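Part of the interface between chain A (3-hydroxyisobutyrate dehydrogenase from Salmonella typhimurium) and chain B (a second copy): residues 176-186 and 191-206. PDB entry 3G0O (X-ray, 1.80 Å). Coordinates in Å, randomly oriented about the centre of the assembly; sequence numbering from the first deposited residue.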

# COMPACT_ATOMS: atom_id res chain seq x y z
N SER A 176 -16.53 -11.78 -8.42
CA SER A 176 -16.74 -10.35 -8.64
C SER A 176 -16.86 -9.58 -7.33
O SER A 176 -16.47 -8.42 -7.24
CB SER A 176 -17.98 -10.10 -9.51
OG SER A 176 -17.74 -10.46 -10.86
N THR A 177 -17.40 -10.23 -6.30
CA THR A 177 -17.53 -9.58 -4.99
C THR A 177 -16.14 -9.31 -4.43
O THR A 177 -15.89 -8.25 -3.84
CB THR A 177 -18.32 -10.46 -4.00
OG1 THR A 177 -19.68 -10.56 -4.43
CG2 THR A 177 -18.28 -9.86 -2.59
N VAL A 178 -15.24 -10.26 -4.62
CA VAL A 178 -13.87 -10.10 -4.13
C VAL A 178 -13.17 -8.97 -4.89
O VAL A 178 -12.44 -8.18 -4.29
CB VAL A 178 -13.07 -11.40 -4.28
CG1 VAL A 178 -11.59 -11.16 -3.98
CG2 VAL A 178 -13.63 -12.45 -3.33
N LYS A 179 -13.40 -8.90 -6.20
CA LYS A 179 -12.81 -7.86 -7.04
C LYS A 179 -13.30 -6.48 -6.59
O LYS A 179 -12.53 -5.52 -6.56
CB LYS A 179 -13.18 -8.08 -8.51
CG LYS A 179 -12.61 -7.03 -9.48
CD LYS A 179 -11.10 -6.93 -9.36
CE LYS A 179 -10.51 -5.86 -10.29
NZ LYS A 179 -10.70 -6.18 -11.73
N ILE A 180 -14.58 -6.39 -6.25
CA ILE A 180 -15.15 -5.12 -5.80
C ILE A 180 -14.43 -4.65 -4.54
O ILE A 180 -14.03 -3.49 -4.44
CB ILE A 180 -16.66 -5.26 -5.50
CG1 ILE A 180 -17.43 -5.44 -6.81
CG2 ILE A 180 -17.17 -4.03 -4.73
CD1 ILE A 180 -18.88 -5.82 -6.63
N ILE A 181 -14.27 -5.55 -3.58
CA ILE A 181 -13.58 -5.19 -2.34
C ILE A 181 -12.15 -4.78 -2.67
O ILE A 181 -11.64 -3.80 -2.13
CB ILE A 181 -13.60 -6.37 -1.35
CG1 ILE A 181 -15.05 -6.73 -1.02
CG2 ILE A 181 -12.84 -6.00 -0.09
CD1 ILE A 181 -15.20 -7.94 -0.14
N HIS A 182 -11.51 -5.51 -3.58
CA HIS A 182 -10.15 -5.18 -3.97
C HIS A 182 -10.06 -3.76 -4.54
O HIS A 182 -9.12 -3.03 -4.24
CB HIS A 182 -9.63 -6.18 -5.02
CG HIS A 182 -8.28 -5.82 -5.57
ND1 HIS A 182 -8.11 -4.99 -6.66
CD2 HIS A 182 -7.03 -6.11 -5.12
CE1 HIS A 182 -6.82 -4.79 -6.86
NE2 HIS A 182 -6.14 -5.46 -5.94
N GLN A 183 -11.04 -3.38 -5.35
CA GLN A 183 -11.03 -2.05 -5.96
C GLN A 183 -11.23 -0.93 -4.94
O GLN A 183 -10.85 0.22 -5.21
CB GLN A 183 -12.09 -1.95 -7.06
CG GLN A 183 -11.77 -2.77 -8.30
CD GLN A 183 -10.36 -2.52 -8.83
OE1 GLN A 183 -9.40 -3.14 -8.39
NE2 GLN A 183 -10.24 -1.60 -9.79
N LEU A 184 -11.81 -1.25 -3.80
CA LEU A 184 -12.00 -0.26 -2.74
C LEU A 184 -10.59 0.14 -2.31
O LEU A 184 -10.27 1.33 -2.21
CB LEU A 184 -12.76 -0.87 -1.56
CG LEU A 184 -13.07 0.02 -0.34
CD1 LEU A 184 -14.11 -0.66 0.54
CD2 LEU A 184 -11.80 0.30 0.47
N LEU A 185 -9.74 -0.86 -2.09
CA LEU A 185 -8.36 -0.60 -1.68
C LEU A 185 -7.56 0.11 -2.78
O LEU A 185 -6.87 1.08 -2.52
CB LEU A 185 -7.67 -1.91 -1.28
CG LEU A 185 -8.13 -2.50 0.06
CD1 LEU A 185 -7.57 -3.91 0.23
CD2 LEU A 185 -7.66 -1.60 1.20
N ALA A 186 -7.66 -0.39 -4.01
CA ALA A 186 -6.93 0.21 -5.12
C ALA A 186 -7.32 1.69 -5.25
O ALA A 186 -6.45 2.55 -5.36
CB ALA A 186 -7.25 -0.53 -6.42
N ALA B 191 -6.34 2.29 8.18
CA ALA B 191 -7.79 2.48 8.22
C ALA B 191 -8.48 1.93 6.97
O ALA B 191 -9.56 1.33 7.08
CB ALA B 191 -8.12 3.97 8.41
N ALA B 192 -7.89 2.14 5.80
CA ALA B 192 -8.47 1.64 4.56
C ALA B 192 -8.48 0.12 4.57
O ALA B 192 -9.44 -0.51 4.15
CB ALA B 192 -7.69 2.17 3.36
N ALA B 193 -7.40 -0.48 5.07
CA ALA B 193 -7.32 -1.94 5.13
C ALA B 193 -8.46 -2.45 6.01
O ALA B 193 -9.17 -3.38 5.64
CB ALA B 193 -5.97 -2.37 5.71
N ALA B 194 -8.63 -1.81 7.17
CA ALA B 194 -9.68 -2.20 8.10
C ALA B 194 -11.05 -2.07 7.47
O ALA B 194 -11.90 -2.95 7.62
CB ALA B 194 -9.60 -1.35 9.36
N GLU B 195 -11.28 -0.97 6.77
CA GLU B 195 -12.56 -0.74 6.13
C GLU B 195 -12.86 -1.85 5.12
O GLU B 195 -13.96 -2.40 5.10
CB GLU B 195 -12.57 0.63 5.43
CG GLU B 195 -13.88 0.99 4.75
CD GLU B 195 -13.92 2.44 4.33
OE1 GLU B 195 -13.71 3.32 5.19
OE2 GLU B 195 -14.14 2.70 3.13
N ALA B 196 -11.86 -2.19 4.31
CA ALA B 196 -12.02 -3.23 3.29
C ALA B 196 -12.26 -4.62 3.88
O ALA B 196 -13.09 -5.38 3.38
CB ALA B 196 -10.81 -3.25 2.38
N MSE B 197 -11.55 -4.95 4.95
CA MSE B 197 -11.72 -6.26 5.57
C MSE B 197 -13.05 -6.37 6.30
O MSE B 197 -13.67 -7.43 6.30
CB MSE B 197 -10.56 -6.56 6.53
CG MSE B 197 -9.23 -6.79 5.82
SE MSE B 197 -9.24 -8.41 4.69
CE MSE B 197 -8.29 -9.58 5.89
N ALA B 198 -13.50 -5.28 6.92
CA ALA B 198 -14.78 -5.31 7.61
C ALA B 198 -15.88 -5.51 6.56
O ALA B 198 -16.84 -6.24 6.78
CB ALA B 198 -15.01 -4.00 8.38
N LEU B 199 -15.73 -4.85 5.41
CA LEU B 199 -16.72 -5.00 4.34
C LEU B 199 -16.68 -6.45 3.84
O LEU B 199 -17.72 -7.03 3.55
CB LEU B 199 -16.41 -4.06 3.17
CG LEU B 199 -17.28 -4.29 1.92
CD1 LEU B 199 -18.75 -4.07 2.26
CD2 LEU B 199 -16.83 -3.35 0.80
N ALA B 200 -15.48 -7.00 3.72
CA ALA B 200 -15.31 -8.38 3.26
C ALA B 200 -16.05 -9.32 4.20
O ALA B 200 -16.73 -10.25 3.76
CB ALA B 200 -13.83 -8.74 3.21
N ALA B 201 -15.91 -9.08 5.50
CA ALA B 201 -16.57 -9.91 6.50
C ALA B 201 -18.08 -9.79 6.34
O ALA B 201 -18.80 -10.79 6.33
CB ALA B 201 -16.15 -9.47 7.90
N ARG B 202 -18.55 -8.56 6.20
CA ARG B 202 -19.98 -8.29 6.04
C ARG B 202 -20.55 -8.95 4.79
O ARG B 202 -21.69 -9.40 4.77
CB ARG B 202 -20.23 -6.78 5.97
CG ARG B 202 -21.69 -6.40 5.76
CD ARG B 202 -22.55 -6.82 6.94
NE ARG B 202 -23.97 -6.55 6.73
CZ ARG B 202 -24.80 -7.34 6.05
NH1 ARG B 202 -24.36 -8.47 5.51
NH2 ARG B 202 -26.07 -7.00 5.91
N ALA B 203 -19.73 -9.01 3.74
CA ALA B 203 -20.13 -9.60 2.47
C ALA B 203 -20.03 -11.12 2.50
O ALA B 203 -20.45 -11.79 1.55
CB ALA B 203 -19.26 -9.05 1.35
N GLY B 204 -19.47 -11.67 3.57
CA GLY B 204 -19.36 -13.11 3.69
C GLY B 204 -18.13 -13.73 3.05
O GLY B 204 -18.13 -14.92 2.75
N ILE B 205 -17.09 -12.93 2.83
CA ILE B 205 -15.85 -13.44 2.24
C ILE B 205 -14.89 -13.80 3.37
O ILE B 205 -14.64 -12.99 4.26
CB ILE B 205 -15.16 -12.37 1.35
CG1 ILE B 205 -16.11 -11.90 0.25
CG2 ILE B 205 -13.87 -12.95 0.76
CD1 ILE B 205 -16.59 -13.00 -0.69
N PRO B 206 -14.35 -15.03 3.36
CA PRO B 206 -13.41 -15.42 4.42
C PRO B 206 -12.25 -14.42 4.45
O PRO B 206 -11.69 -14.09 3.40
CB PRO B 206 -12.96 -16.82 3.99
CG PRO B 206 -14.17 -17.35 3.29
CD PRO B 206 -14.61 -16.17 2.45

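The two stretches form an apolar, nearly antiparallel helix-helix contact, held together by side-chain packing with no hydrogen bond between them. The axes of the chain A helix and the chain B helix approach to 9.4 Å, with 166° between their N-to-C directions, and 522 Å² of surface is buried, both sides summed. The chains run in opposite directions, so the nearest CA pairs follow in reverse order: L185(A) lies by A192(B), I181(A) by A196(B), and T177(A) by A203(B).

I181(A) is the centre of the contact and has the largest covered area of any residue here. Its CB points toward chain B, and its m, t conformation brings CD1 to 3.4 Å from CA of A200(B), while CG2 lies 3.5 Å from the carbonyl O of A196(B). An alanine side chain ends at CB, so at these positions the isoleucine can reach the backbone of the opposing helix. One turn on, CG of L185(A) lies 3.6 Å from CB of A196(B), and its CD2 is 3.6 Å from O of A192(B). L184(A) packs alongside, its CD1 3.8 Å from CD2 of L199(B) in a leucine-leucine contact. The same CD1 is 4.2 Å from OE2 of E195(B), a contact without polar pairing; both carboxylate oxygens of that glutamate are hydrogen-bonded elsewhere in the structure.

Beyond the chain B helix, a Schellman motif turns the backbone at G204(B), where positive phi suits glycine. I205(B) N donates to A200(B) O at 2.9 Å, tying the turn to the helix, and the I205(B) side chain extends the apolar surface. Its CD1 lies 4.0 Å from CG2 of both T177(A) and V178(A), and its CG1 is 4.1 Å from CD1 of I181(A). T177(A) thus contributes its methyl group to the contact, while its OG1 is hydrogen-bonded elsewhere in the structure.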